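Local coordinates for protein citrate synthase (Pyrobaculum aerophilum, PDB 2IBP) that probably catalyses the condensation of oxaloacetate with acetyl-CoA and water to citrate and CoA, the entry step of the tricarboxylic acid cycle, as a homodimer, at residues K88-E92 with R176-G182; S219-H224 with W375-V379. All blocks are in the same frame, centred on the assembly; numbering follows the deposited sequence.

Interaction 1 (K88-E92 with R176-G182); sequences KKYRE and RPRDDLG
The strongest polar contacts come from two arginines, R91 and R176. R91 (chi1 m, then t, t) directs its guanidinium edge at the carbonyl of L181, with NH2 to O 2.8 Å and NH1 to the same O 3.0 Å, a bifurcated acceptor. R176 NH1 forms a salt bridge with E92 OE1 at 2.9 Å, while E92 OE2 is held by Y164 of helix 141-169. K88, all trans beyond chi1 m, adds a weak hydrogen bond from NZ to D179 O at 3.1 Å, and a water joins K88 O to D179 OD1. Residues 178-181 form a type I turn, closed by L181 N to R178 O at 3.1 Å; within it R178 NE and NH2 form a bidentate salt bridge with D180. The CA register sets K88 on D179 (5.9 Å) and E92 on P177 (6.5 Å). Outward, P177 CG packs on R91 CB at 3.8 Å. R91 and, weakly, K88 thus hold an interhelical loop, whose G182 N-caps helix 183-192, against the C-terminal end of helix 77-90.

Interaction 2 (S219-H224 with W375-V379); sequences STFAAH and WVAHV
This is a buried helix-helix contact in the mainly helical core, between residues 219-224 of helix 218-227 and 375-379 of the long helix 363-382. The two segments run in broadly the same direction, their axes 9.2 Å apart at closest approach and crossing at -41°. Both are regular helix, with A223 N to S219 O and V379 N to W375 O each 3.0 Å. The register places T220 beside W375 (CA to CA 5.5 Å) and H224 beside V379 (5.9 Å).

At the N-terminal end, W375 (chi1 m, chi2 -33°) brings its indole edge to the hydroxyls of S219 and T220; T220 OG1 lies 3.2 Å from W375 CD1. A buried water links the three side chains, donating to T220 OG1 at 2.6 Å, accepting from W375 NE1 at 2.9 Å and lying 2.5 Å from S219 OG, which is also hydrogen-bonded to H249. Further along, T220 CG2 sits 3.8 Å from the centroid of the H378 ring and 20° off its normal, a CH-pi contact over the face. H224 CE1 approaches H378 CB at 3.6 Å; the two rings are oblique, with planes at 62°. H224 ND1 donates to T220 O at 2.8 Å, one turn back. A223 CB packs on V379 CG2 at 4.0 Å.

K32 NZ of strand 30-34 is hydrogen-bonded to H224 NE2 and H378 ND1, and D213 OD2 to H378 NE2. W375 and V379 lean on helix 233-244, V376 packs against helix 141-169, and F221, pointing away from 375-379, meets F221 of the second subunit, so helix 218-227 also faces the dimer interface.

Interaction 2 lies in the core, its centre 10 Å from that of the chain and all seven touching residues buried, whereas interaction 1 is peripheral at 22 Å, with only two of nine buried. Their centres are 25 Å apart and their nearest atoms about 11 Å, so they do not touch. Helix 141-169 is a shared neighbour, touched by R176 and P177 in the first set and by V376, which faces away from 219-224, in the second. The chemistry follows the location: charged side chains on backbone carbonyls and carboxylate outside, ring and methyl packing inside, with water bridging polar groups in both. The second subunit reaches residues 219-224 but neither segment of interaction 1.

Interaction 1 (K88-E92 with R176-G182)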
loop_
_atom_site.group_PDB
_atom_site.type_symbol
_atom_site.label_atom_id
_atom_site.label_comp_id
_atom_site.label_asym_id
_atom_site.label_seq_id
_atom_site.Cartn_x
_atom_site.Cartn_y
_atom_site.Cartn_z
ATOM N N LYS A 88 15.213 10.734 19.844
ATOM C CA LYS A 88 16.444 11.379 19.403
ATOM C C LYS A 88 17.455 10.363 18.884
ATOM O O LYS A 88 18.133 10.609 17.884
ATOM C CB LYS A 88 17.028 12.231 20.522
ATOM C CG LYS A 88 16.297 13.517 20.709
ATOM C CD LYS A 88 16.759 14.270 21.931
ATOM C CE LYS A 88 16.108 15.624 21.984
ATOM N NZ LYS A 88 16.586 16.407 23.145
ATOM N N LYS A 89 17.594 9.243 19.595
ATOM C CA LYS A 89 18.501 8.175 19.203
ATOM C C LYS A 89 18.060 7.562 17.864
ATOM O O LYS A 89 18.891 7.169 17.048
ATOM C CB LYS A 89 18.511 7.075 20.264
ATOM C CG LYS A 89 19.493 5.951 19.990
ATOM C CD LYS A 89 19.454 4.884 21.089
ATOM C CE LYS A 89 18.106 4.161 21.127
ATOM N NZ LYS A 89 18.089 3.041 22.115
ATOM N N TYR A 90 16.755 7.497 17.650
ATOM C CA TYR A 90 16.235 6.884 16.435
ATOM C C TYR A 90 16.265 7.760 15.200
ATOM O O TYR A 90 16.075 7.256 14.097
ATOM C CB TYR A 90 14.786 6.450 16.623
ATOM C CG TYR A 90 14.552 5.460 17.722
ATOM C CD1 TYR A 90 15.468 4.457 17.986
ATOM C CD2 TYR A 90 13.333 5.421 18.366
ATOM C CE1 TYR A 90 15.220 3.532 18.987
ATOM C CE2 TYR A 90 13.060 4.489 19.327
ATOM C CZ TYR A 90 13.999 3.545 19.629
ATOM O OH TYR A 90 13.715 2.636 20.615
ATOM N N ARG A 91 16.493 9.058 15.355
ATOM C CA ARG A 91 16.436 9.959 14.202
ATOM C C ARG A 91 17.353 9.588 13.057
ATOM O O ARG A 91 16.994 9.768 11.890
ATOM C CB ARG A 91 16.758 11.393 14.613
ATOM C CG ARG A 91 15.750 12.000 15.510
ATOM C CD ARG A 91 16.226 13.364 15.929
ATOM N NE ARG A 91 15.273 14.011 16.813
ATOM C CZ ARG A 91 15.513 15.147 17.462
ATOM N NH1 ARG A 91 16.708 15.710 17.397
ATOM N NH2 ARG A 91 14.578 15.679 18.217
ATOM N N GLU A 92 18.563 9.145 13.355
ATOM C CA GLU A 92 19.536 8.867 12.306
ATOM C C GLU A 92 19.135 7.633 11.514
ATOM O O GLU A 92 18.518 6.715 12.059
ATOM C CB GLU A 92 20.934 8.688 12.884
ATOM C CG GLU A 92 22.038 8.516 11.856
ATOM C CD GLU A 92 22.150 9.658 10.855
ATOM O OE1 GLU A 92 23.031 10.524 11.038
ATOM O OE2 GLU A 92 21.334 9.724 9.913
ATOM N N ARG A 176 23.107 16.114 9.551
ATOM C CA ARG A 176 22.641 15.057 10.420
ATOM C C ARG A 176 21.902 15.599 11.630
ATOM O O ARG A 176 22.039 16.775 11.976
ATOM C CB ARG A 176 23.777 14.104 10.778
ATOM C CG ARG A 176 24.321 13.408 9.536
ATOM C CD ARG A 176 25.368 12.360 9.825
ATOM N NE ARG A 176 25.876 11.798 8.576
ATOM C CZ ARG A 176 25.306 10.796 7.907
ATOM N NH1 ARG A 176 24.207 10.215 8.370
ATOM N NH2 ARG A 176 25.846 10.366 6.774
ATOM N N PRO A 177 21.055 14.755 12.238
ATOM C CA PRO A 177 20.233 15.225 13.341
ATOM C C PRO A 177 21.005 15.721 14.543
ATOM O O PRO A 177 21.992 15.098 14.951
ATOM C CB PRO A 177 19.416 13.995 13.743
ATOM C CG PRO A 177 19.524 13.044 12.610
ATOM C CD PRO A 177 20.808 13.328 11.923
ATOM N N ARG A 178 20.564 16.856 15.068
ATOM C CA ARG A 178 21.128 17.409 16.297
ATOM C C ARG A 178 20.336 16.935 17.503
ATOM O O ARG A 178 19.141 17.211 17.687
ATOM C CB ARG A 178 21.192 18.931 16.257
ATOM C CG ARG A 178 22.525 19.464 15.786
ATOM C CD ARG A 178 22.518 20.955 15.724
ATOM N NE ARG A 178 22.290 21.561 17.030
ATOM C CZ ARG A 178 22.174 22.872 17.211
ATOM N NH1 ARG A 178 22.232 23.703 16.174
ATOM N NH2 ARG A 178 21.959 23.352 18.421
ATOM N N ASP A 179 21.062 16.253 18.367
ATOM C CA ASP A 179 20.506 15.652 19.539
ATOM C C ASP A 179 19.922 16.669 20.518
ATOM O O ASP A 179 19.037 16.345 21.302
ATOM C CB ASP A 179 21.652 14.898 20.212
ATOM C CG ASP A 179 21.244 13.581 20.737
ATOM O OD1 ASP A 179 20.382 12.943 20.104
ATOM O OD2 ASP A 179 21.922 13.113 21.667
ATOM N N ASP A 180 20.398 17.915 20.463
ATOM C CA ASP A 180 19.940 18.944 21.390
ATOM C C ASP A 180 18.712 19.714 20.924
ATOM O O ASP A 180 18.231 20.616 21.621
ATOM C CB ASP A 180 21.062 19.927 21.717
ATOM C CG ASP A 180 21.556 20.683 20.511
ATOM O OD1 ASP A 180 21.684 20.083 19.428
ATOM O OD2 ASP A 180 21.880 21.879 20.660
ATOM N N LEU A 181 18.236 19.405 19.722
ATOM C CA LEU A 181 17.071 20.078 19.183
ATOM C C LEU A 181 15.838 19.190 19.257
ATOM O O LEU A 181 15.936 17.960 19.148
ATOM C CB LEU A 181 17.301 20.468 17.724
ATOM C CG LEU A 181 18.388 21.497 17.453
ATOM C CD1 LEU A 181 18.451 21.819 15.958
ATOM C CD2 LEU A 181 18.084 22.747 18.284
ATOM N N GLY A 182 14.685 19.829 19.397
ATOM C CA GLY A 182 13.399 19.151 19.388
ATOM C C GLY A 182 13.081 18.612 18.003
ATOM O O GLY A 182 13.752 18.916 17.024
HETATM O O HOH W 1 18.981 13.263 17.506
HETATM O O HOH W 2 15.839 19.011 22.850
#

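Interaction 2 (S219-H224 with W375-V379)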
loop_
_atom_site.group_PDB
_atom_site.type_symbol
_atom_site.label_atom_id
_atom_site.label_comp_id
_atom_site.label_asym_id
_atom_site.label_seq_id
_atom_site.Cartn_x
_atom_site.Cartn_y
_atom_site.Cartn_z
ATOM N N SER A 219 -4.682 6.799 2.897
ATOM C CA SER A 219 -3.329 6.433 3.303
ATOM C C SER A 219 -3.386 5.555 4.563
ATOM O O SER A 219 -2.759 4.501 4.652
ATOM C CB SER A 219 -2.466 7.671 3.520
ATOM O OG SER A 219 -3.046 8.526 4.468
ATOM N N THR A 220 -4.198 5.970 5.522
ATOM C CA THR A 220 -4.385 5.186 6.744
ATOM C C THR A 220 -5.019 3.824 6.418
ATOM O O THR A 220 -4.655 2.804 6.990
ATOM C CB THR A 220 -5.219 5.967 7.739
ATOM O OG1 THR A 220 -4.573 7.225 7.983
ATOM C CG2 THR A 220 -5.393 5.226 9.043
ATOM N N PHE A 221 -5.930 3.818 5.451
ATOM C CA PHE A 221 -6.543 2.568 5.019
ATOM C C PHE A 221 -5.523 1.645 4.370
ATOM O O PHE A 221 -5.503 0.434 4.659
ATOM C CB PHE A 221 -7.701 2.860 4.078
ATOM C CG PHE A 221 -8.529 1.663 3.736
ATOM C CD1 PHE A 221 -8.847 0.724 4.698
ATOM C CD2 PHE A 221 -9.155 1.586 2.502
ATOM C CE1 PHE A 221 -9.653 -0.335 4.398
ATOM C CE2 PHE A 221 -9.981 0.523 2.204
ATOM C CZ PHE A 221 -10.231 -0.422 3.161
ATOM N N ALA A 222 -4.664 2.211 3.509
ATOM C CA ALA A 222 -3.607 1.437 2.843
ATOM C C ALA A 222 -2.735 0.758 3.899
ATOM O O ALA A 222 -2.393 -0.415 3.772
ATOM C CB ALA A 222 -2.749 2.315 1.960
ATOM N N ALA A 223 -2.381 1.502 4.941
ATOM C CA ALA A 223 -1.590 0.941 6.040
ATOM C C ALA A 223 -2.334 -0.230 6.689
ATOM O O ALA A 223 -1.708 -1.248 7.029
ATOM C CB ALA A 223 -1.297 2.017 7.076
ATOM N N HIS A 224 -3.655 -0.104 6.861
ATOM C CA HIS A 224 -4.454 -1.204 7.423
ATOM C C HIS A 224 -4.419 -2.424 6.534
ATOM O O HIS A 224 -4.343 -3.544 7.009
ATOM C CB HIS A 224 -5.920 -0.830 7.598
ATOM C CG HIS A 224 -6.213 -0.040 8.834
ATOM N ND1 HIS A 224 -6.084 1.330 8.886
ATOM C CD2 HIS A 224 -6.700 -0.422 10.038
ATOM C CE1 HIS A 224 -6.484 1.757 10.075
ATOM N NE2 HIS A 224 -6.848 0.710 10.798
ATOM N N TRP A 375 -0.675 6.755 11.472
ATOM C CA TRP A 375 -0.608 5.516 10.720
ATOM C C TRP A 375 -0.169 4.364 11.601
ATOM O O TRP A 375 -0.836 3.326 11.629
ATOM C CB TRP A 375 0.338 5.623 9.533
ATOM C CG TRP A 375 -0.099 6.557 8.467
ATOM C CD1 TRP A 375 -1.359 6.824 8.084
ATOM C CD2 TRP A 375 0.760 7.203 7.513
ATOM N NE1 TRP A 375 -1.355 7.686 7.008
ATOM C CE2 TRP A 375 -0.062 7.934 6.646
ATOM C CE3 TRP A 375 2.145 7.267 7.342
ATOM C CZ2 TRP A 375 0.451 8.718 5.620
ATOM C CZ3 TRP A 375 2.656 8.073 6.333
ATOM C CH2 TRP A 375 1.807 8.790 5.494
ATOM N N VAL A 376 0.952 4.534 12.297
ATOM C CA VAL A 376 1.468 3.445 13.142
ATOM C C VAL A 376 0.505 3.126 14.302
ATOM O O VAL A 376 0.268 1.948 14.618
ATOM C CB VAL A 376 2.927 3.640 13.580
ATOM C CG1 VAL A 376 3.824 3.721 12.355
ATOM C CG2 VAL A 376 3.081 4.896 14.457
ATOM N N ALA A 377 -0.099 4.149 14.899
ATOM C CA ALA A 377 -1.071 3.923 15.981
ATOM C C ALA A 377 -2.244 3.106 15.453
ATOM O O ALA A 377 -2.770 2.218 16.128
ATOM C CB ALA A 377 -1.576 5.249 16.553
ATOM N N HIS A 378 -2.699 3.447 14.248
ATOM C CA HIS A 378 -3.833 2.746 13.647
ATOM C C HIS A 378 -3.502 1.292 13.361
ATOM O O HIS A 378 -4.311 0.427 13.626
ATOM C CB HIS A 378 -4.307 3.436 12.382
ATOM C CG HIS A 378 -5.296 4.527 12.626
ATOM N ND1 HIS A 378 -6.645 4.287 12.784
ATOM C CD2 HIS A 378 -5.147 5.873 12.679
ATOM C CE1 HIS A 378 -7.277 5.432 12.960
ATOM N NE2 HIS A 378 -6.389 6.408 12.919
ATOM N N VAL A 379 -2.291 1.040 12.877
ATOM C CA VAL A 379 -1.844 -0.333 12.620
ATOM C C VAL A 379 -1.825 -1.137 13.916
ATOM O O VAL A 379 -2.408 -2.223 14.000
ATOM C CB VAL A 379 -0.475 -0.390 11.951
ATOM C CG1 VAL A 379 0.100 -1.822 12.012
ATOM C CG2 VAL A 379 -0.608 0.106 10.506
HETATM O O HOH W 3 -3.713 9.378 6.720
#